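PDB 4CVU: beta-mannosidase from Trichoderma harzianum, which hydrolyses beta-mannosidic linkages as a family 2 glycoside hydrolase, probably releasing mannose from the non-reducing ends of its substrates. Local coordinates for residues K311-R316 and Q321-I326; P246-P251 and F348-F353. All blocks are in the same frame, centred on the assembly; numbering follows the deposited sequence. Where two conformers were deposited one is given.

Interaction 1 of 2, residues K311-R316 and Q321-I326; sequences KLWWPR and QQLYNI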
loop_
_atom_site.group_PDB
_atom_site.type_symbol
_atom_site.label_atom_id
_atom_site.label_comp_id
_atom_site.label_asym_id
_atom_site.label_seq_id
_atom_site.Cartn_x
_atom_site.Cartn_y
_atom_site.Cartn_z
ATOM N N LYS A 311 -47.177 14.141 -22.615
ATOM C CA LYS A 311 -47.183 13.253 -21.462
ATOM C C LYS A 311 -46.178 13.714 -20.391
ATOM O O LYS A 311 -45.080 14.145 -20.725
ATOM C CB LYS A 311 -46.856 11.839 -21.911
ATOM C CG LYS A 311 -47.947 11.209 -22.763
ATOM C CD LYS A 311 -47.531 9.836 -23.234
ATOM C CE LYS A 311 -48.560 9.244 -24.175
ATOM N NZ LYS A 311 -48.775 7.801 -23.861
ATOM N N LEU A 312 -46.580 13.640 -19.120
ATOM C CA LEU A 312 -45.820 14.234 -18.019
ATOM C C LEU A 312 -44.617 13.391 -17.538
ATOM O O LEU A 312 -44.650 12.174 -17.537
ATOM C CB LEU A 312 -46.735 14.576 -16.833
ATOM C CG LEU A 312 -47.894 15.540 -17.103
ATOM C CD1 LEU A 312 -48.552 15.998 -15.810
ATOM C CD2 LEU A 312 -47.437 16.750 -17.881
ATOM N N TRP A 313 -43.557 14.082 -17.169
ATOM C CA TRP A 313 -42.423 13.481 -16.476
ATOM C C TRP A 313 -42.737 13.410 -14.989
ATOM O O TRP A 313 -43.256 14.372 -14.404
ATOM C CB TRP A 313 -41.173 14.321 -16.725
ATOM C CG TRP A 313 -39.866 13.796 -16.127
ATOM C CD1 TRP A 313 -38.906 13.065 -16.776
ATOM C CD2 TRP A 313 -39.362 14.021 -14.791
ATOM N NE1 TRP A 313 -37.842 12.801 -15.916
ATOM C CE2 TRP A 313 -38.097 13.388 -14.703
ATOM C CE3 TRP A 313 -39.863 14.676 -13.656
ATOM C CZ2 TRP A 313 -37.342 13.387 -13.533
ATOM C CZ3 TRP A 313 -39.072 14.692 -12.484
ATOM C CH2 TRP A 313 -37.849 14.046 -12.442
ATOM N N TRP A 314 -42.424 12.264 -14.402
ATOM C CA TRP A 314 -42.509 12.064 -12.957
ATOM C C TRP A 314 -41.182 11.493 -12.422
ATOM O O TRP A 314 -40.447 10.812 -13.146
ATOM C CB TRP A 314 -43.635 11.070 -12.625
ATOM C CG TRP A 314 -44.987 11.485 -13.127
ATOM C CD1 TRP A 314 -45.531 11.160 -14.331
ATOM C CD2 TRP A 314 -45.973 12.272 -12.438
ATOM N NE1 TRP A 314 -46.782 11.687 -14.442
ATOM C CE2 TRP A 314 -47.086 12.380 -13.300
ATOM C CE3 TRP A 314 -46.029 12.890 -11.187
ATOM C CZ2 TRP A 314 -48.233 13.082 -12.954
ATOM C CZ3 TRP A 314 -47.177 13.591 -10.834
ATOM C CH2 TRP A 314 -48.269 13.677 -11.723
ATOM N N PRO A 315 -40.893 11.743 -11.152
ATOM C CA PRO A 315 -39.792 11.020 -10.482
ATOM C C PRO A 315 -40.016 9.491 -10.411
ATOM O O PRO A 315 -41.108 8.992 -10.704
ATOM C CB PRO A 315 -39.786 11.629 -9.070
ATOM C CG PRO A 315 -40.395 12.997 -9.237
ATOM C CD PRO A 315 -41.419 12.833 -10.311
ATOM N N ARG A 316 -38.977 8.760 -10.043
ATOM C CA ARG A 316 -39.075 7.309 -9.891
ATOM C C ARG A 316 -40.111 6.919 -8.840
ATOM O O ARG A 316 -40.251 7.588 -7.815
ATOM C CB ARG A 316 -37.710 6.659 -9.601
ATOM C CG ARG A 316 -36.874 7.202 -8.433
ATOM C CD ARG A 316 -35.500 6.470 -8.392
ATOM N NE ARG A 316 -35.695 5.026 -8.447
ATOM C CZ ARG A 316 -36.154 4.293 -7.432
ATOM N NH1 ARG A 316 -36.444 4.838 -6.247
ATOM N NH2 ARG A 316 -36.341 2.995 -7.598
ATOM N N GLN A 321 -40.889 8.267 -16.650
ATOM C CA GLN A 321 -39.887 9.282 -16.861
ATOM C C GLN A 321 -39.927 9.728 -18.322
ATOM O O GLN A 321 -38.950 9.647 -19.048
ATOM C CB GLN A 321 -38.506 8.770 -16.417
ATOM C CG GLN A 321 -38.404 8.693 -14.893
ATOM C CD GLN A 321 -39.234 7.571 -14.318
ATOM O OE1 GLN A 321 -39.061 6.424 -14.715
ATOM N NE2 GLN A 321 -40.125 7.886 -13.381
ATOM N N GLN A 322 -41.090 10.235 -18.727
ATOM C CA GLN A 322 -41.313 10.656 -20.105
ATOM C C GLN A 322 -40.409 11.818 -20.481
ATOM O O GLN A 322 -40.443 12.870 -19.852
ATOM C CB GLN A 322 -42.770 11.078 -20.294
ATOM C CG GLN A 322 -43.136 11.404 -21.738
ATOM C CD GLN A 322 -43.171 10.163 -22.622
ATOM O OE1 GLN A 322 -43.905 9.214 -22.341
ATOM N NE2 GLN A 322 -42.383 10.173 -23.702
ATOM N N LEU A 323 -39.626 11.624 -21.525
ATOM C CA LEU A 323 -38.759 12.676 -22.028
ATOM C C LEU A 323 -39.012 12.849 -23.520
ATOM O O LEU A 323 -39.513 11.936 -24.161
ATOM C CB LEU A 323 -37.271 12.344 -21.776
ATOM C CG LEU A 323 -36.931 12.270 -20.289
ATOM C CD1 LEU A 323 -35.530 11.726 -20.124
ATOM C CD2 LEU A 323 -37.083 13.637 -19.603
ATOM N N TYR A 324 -38.605 14.004 -24.048
ATOM C CA TYR A 324 -38.734 14.300 -25.455
ATOM C C TYR A 324 -37.467 14.959 -25.970
ATOM O O TYR A 324 -36.836 15.707 -25.242
ATOM C CB TYR A 324 -39.926 15.258 -25.685
ATOM C CG TYR A 324 -41.297 14.690 -25.375
ATOM C CD1 TYR A 324 -41.994 13.951 -26.327
ATOM C CD2 TYR A 324 -41.936 14.954 -24.164
ATOM C CE1 TYR A 324 -43.260 13.444 -26.067
ATOM C CE2 TYR A 324 -43.191 14.455 -23.892
ATOM C CZ TYR A 324 -43.859 13.706 -24.852
ATOM O OH TYR A 324 -45.102 13.206 -24.586
ATOM N N ASN A 325 -37.116 14.701 -27.225
ATOM C CA ASN A 325 -36.084 15.472 -27.903
ATOM C C ASN A 325 -36.695 16.695 -28.610
ATOM O O ASN A 325 -37.684 16.574 -29.318
ATOM C CB ASN A 325 -35.304 14.598 -28.888
ATOM C CG ASN A 325 -34.430 13.544 -28.180
ATOM O OD1 ASN A 325 -34.181 13.634 -26.971
ATOM N ND2 ASN A 325 -33.940 12.558 -28.934
ATOM N N ILE A 326 -36.104 17.862 -28.388
ATOM C CA ILE A 326 -36.495 19.088 -29.036
ATOM C C ILE A 326 -35.293 19.564 -29.815
ATOM O O ILE A 326 -34.246 19.864 -29.226
ATOM C CB ILE A 326 -37.017 20.169 -28.048
ATOM C CG1 ILE A 326 -37.300 21.495 -28.777
ATOM C CG2 ILE A 326 -36.053 20.436 -26.914
ATOM C CD1 ILE A 326 -38.084 22.506 -27.954
HETATM O O HOH W 1 -42.511 14.869 -20.295
#
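The backbone N of K311 donates to the phenol oxygen OH of Y324, 3.0 Å away, with an N-H...O angle of 156°. The contact lies in the Ig-like sandwich domain of the family 2 glycosidase. Segment 311-316, an extended loop, turns back on the chain leading into strand 324-332. The CE2 edge of the Y324 ring meets the K311 carbonyl O near the ring plane. The first torsion of Y324 sets CG beside its backbone N, and from there the ring brings OH up to K311 N. Phenylalanine in place of Y324 would probably leave the K311 N-H without this acceptor. One water donates to both K311 O and Q322 O and bridges the two backbones. The Q322 chain crosses that of K311, Q322 CG lying 3.7 Å from K311 CB. W313 lies buried, its indole edge turned to the second segment. W313 CD1 meets Q322 O near the ring plane and packs on L323 CD2, both at 3.4 Å. W313 NE1 hydrogen-bonds to D437 O outside the segments. Further along, Q321 bends at chi2 (71°) and brings its amide back to the loop. Q321 NE2 donates to W314 O at 3.0 Å, with an angle of 161°. W314 O lies in the amide plane of Q321, but NE2 sits above the plane of the W314 carbonyl.

Interaction 2 of 2, residues P246-P251 and F348-F353; sequences PDQTAP and FRTILF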
loop_
_atom_site.group_PDB
_atom_site.type_symbol
_atom_site.label_atom_id
_atom_site.label_comp_id
_atom_site.label_asym_id
_atom_site.label_seq_id
_atom_site.Cartn_x
_atom_site.Cartn_y
_atom_site.Cartn_z
ATOM N N PRO A 246 -47.992 26.572 -10.052
ATOM C CA PRO A 246 -48.600 26.899 -11.334
ATOM C C PRO A 246 -50.002 26.295 -11.519
ATOM O O PRO A 246 -50.461 25.474 -10.714
ATOM C CB PRO A 246 -47.611 26.317 -12.350
ATOM C CG PRO A 246 -46.886 25.238 -11.634
ATOM C CD PRO A 246 -46.816 25.692 -10.208
ATOM N N ASP A 247 -50.671 26.737 -12.575
ATOM C CA ASP A 247 -51.991 26.204 -12.970
ATOM C C ASP A 247 -51.792 24.936 -13.794
ATOM O O ASP A 247 -51.243 24.998 -14.909
ATOM C CB ASP A 247 -52.731 27.269 -13.787
ATOM C CG ASP A 247 -54.030 26.765 -14.401
ATOM O OD1 ASP A 247 -54.535 25.687 -14.053
ATOM O OD2 ASP A 247 -54.552 27.502 -15.238
ATOM N N GLN A 248 -52.232 23.808 -13.241
ATOM C CA GLN A 248 -52.023 22.503 -13.866
ATOM C C GLN A 248 -52.921 22.259 -15.094
ATOM O O GLN A 248 -52.678 21.321 -15.859
ATOM C CB GLN A 248 -52.240 21.376 -12.848
ATOM C CG GLN A 248 -51.270 21.396 -11.644
ATOM C CD GLN A 248 -49.812 21.255 -12.036
ATOM O OE1 GLN A 248 -49.460 20.494 -12.947
ATOM N NE2 GLN A 248 -48.958 22.006 -11.369
ATOM N N THR A 249 -53.941 23.101 -15.277
ATOM C CA THR A 249 -54.878 22.978 -16.402
ATOM C C THR A 249 -54.463 23.837 -17.611
ATOM O O THR A 249 -55.074 23.758 -18.651
ATOM C CB THR A 249 -56.325 23.391 -16.009
ATOM O OG1 THR A 249 -56.402 24.803 -15.899
ATOM C CG2 THR A 249 -56.777 22.760 -14.701
ATOM N N ALA A 250 -53.416 24.647 -17.461
ATOM C CA ALA A 250 -53.010 25.614 -18.454
ATOM C C ALA A 250 -52.125 25.023 -19.538
ATOM O O ALA A 250 -51.526 23.974 -19.345
ATOM C CB ALA A 250 -52.303 26.783 -17.780
ATOM N N PRO A 251 -52.053 25.697 -20.695
ATOM C CA PRO A 251 -51.165 25.212 -21.765
ATOM C C PRO A 251 -49.661 25.313 -21.440
ATOM O O PRO A 251 -49.246 26.135 -20.619
ATOM C CB PRO A 251 -51.526 26.102 -22.972
ATOM C CG PRO A 251 -52.258 27.273 -22.413
ATOM C CD PRO A 251 -52.881 26.840 -21.122
ATOM N N PHE A 348 -41.798 17.523 -19.733
ATOM C CA PHE A 348 -42.919 18.364 -19.390
ATOM C C PHE A 348 -43.337 18.037 -17.983
ATOM O O PHE A 348 -43.911 16.986 -17.732
ATOM C CB PHE A 348 -44.088 18.151 -20.369
ATOM C CG PHE A 348 -43.826 18.698 -21.729
ATOM C CD1 PHE A 348 -43.131 17.952 -22.667
ATOM C CD2 PHE A 348 -44.272 19.974 -22.079
ATOM C CE1 PHE A 348 -42.891 18.471 -23.935
ATOM C CE2 PHE A 348 -44.027 20.497 -23.328
ATOM C CZ PHE A 348 -43.338 19.745 -24.259
ATOM N N ARG A 349 -42.984 18.934 -17.065
ATOM C CA ARG A 349 -43.436 18.854 -15.686
ATOM C C ARG A 349 -43.232 20.160 -14.961
ATOM O O ARG A 349 -42.478 21.019 -15.404
ATOM C CB ARG A 349 -42.740 17.711 -14.907
ATOM C CG ARG A 349 -41.237 17.583 -15.106
ATOM C CD ARG A 349 -40.425 18.478 -14.190
ATOM N NE ARG A 349 -40.195 19.770 -14.808
ATOM C CZ ARG A 349 -39.131 20.533 -14.585
ATOM N NH1 ARG A 349 -38.172 20.134 -13.769
ATOM N NH2 ARG A 349 -39.033 21.702 -15.204
ATOM N N THR A 350 -43.948 20.308 -13.861
ATOM C CA THR A 350 -43.765 21.438 -12.971
ATOM C C THR A 350 -43.130 20.910 -11.706
ATOM O O THR A 350 -43.518 19.838 -11.211
ATOM C CB THR A 350 -45.088 22.158 -12.627
ATOM O OG1 THR A 350 -45.944 21.287 -11.902
ATOM C CG2 THR A 350 -45.776 22.672 -13.908
ATOM N N ILE A 351 -42.129 21.622 -11.211
ATOM C CA ILE A 351 -41.560 21.343 -9.908
ATOM C C ILE A 351 -41.474 22.615 -9.100
ATOM O O ILE A 351 -40.812 23.563 -9.498
ATOM C CB ILE A 351 -40.197 20.617 -10.005
ATOM C CG1 ILE A 351 -39.669 20.230 -8.594
ATOM C CG2 ILE A 351 -39.172 21.444 -10.776
ATOM C CD1 ILE A 351 -40.444 19.142 -7.923
ATOM N N LEU A 352 -42.206 22.635 -7.985
ATOM C CA LEU A 352 -42.274 23.764 -7.092
ATOM C C LEU A 352 -41.494 23.490 -5.813
ATOM O O LEU A 352 -41.659 22.409 -5.209
ATOM C CB LEU A 352 -43.732 23.986 -6.691
ATOM C CG LEU A 352 -43.987 25.111 -5.666
ATOM C CD1 LEU A 352 -43.682 26.466 -6.271
ATOM C CD2 LEU A 352 -45.434 25.050 -5.208
ATOM N N PHE A 353 -40.659 24.436 -5.404
ATOM C CA PHE A 353 -40.142 24.469 -4.051
ATOM C C PHE A 353 -40.966 25.513 -3.308
ATOM O O PHE A 353 -40.933 26.681 -3.646
ATOM C CB PHE A 353 -38.651 24.806 -3.975
ATOM C CG PHE A 353 -38.187 25.161 -2.579
ATOM C CD1 PHE A 353 -38.284 24.238 -1.541
ATOM C CD2 PHE A 353 -37.660 26.414 -2.300
ATOM C CE1 PHE A 353 -37.885 24.575 -0.243
ATOM C CE2 PHE A 353 -37.271 26.763 -1.004
ATOM C CZ PHE A 353 -37.362 25.838 0.016
#
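The CA atoms of P246 and T350, 7.5 Å apart, are the nearest pair across the segments, where a loop holding a type I turn from D247 to A250 meets the chain entering strand 351-354. The contact is made by side chains alone. Q248, inside the turn, carries the polar half. Its chain bends at chi2 (-61°), and this brings the amide to T350 from the opposite direction. Q248 NE2 donates to T350 OG1 at 3.1 Å, with an N-H...O angle of 163°. OG1 lies close to the amide plane of Q248. P246 supplies the apolar half. Its ring slides past the T350 side chain, and P246 CG rests 3.6 Å from T350 CG2. T350 is thus met on its hydroxyl by Q248 and on its methyl by P246. T350 chi1 of 64° sets OG1 between the backbone N and the carbonyl carbon, where Q248 reaches it, and leaves CG2 to P246. The turn itself is braced by D247. D247 OD1 accepts from T249 N at 2.9 Å, an Asx turn, and from T249 OG1 at 2.8 Å. This is small, partly buried packing between the Ig-like domain and the start of the mixed sheet, consistent with the (beta/alpha)8 barrel domain of family 2 glycosidases. R237 of strand 227-237 touches P246, Q248 and T350, W252 of strand 252-261 also packs on T350, and L352 pairs through its backbone with E376 of strand 374-377.

In the fold
From the N terminus, the chain leaves strand 227-237 and forms the loop 246-251. It then builds most of the seven-stranded antiparallel sheet before reaching 348-353. Interaction 2 closes this long loop, with 96 residues between its segments. Interaction 1 falls within that span. It closes a short loop, four residues lying between its segments, at the entry to strand 324-332. The two contacts do not cross; one lies inside the other, with centres 13 Å apart. They also touch: W313 N probably bonds to F348 O, and the Y324 ring packs on that of F348. Together they tie loops of the Ig-like domain to the link into the mixed sheet that begins with strand 351-354.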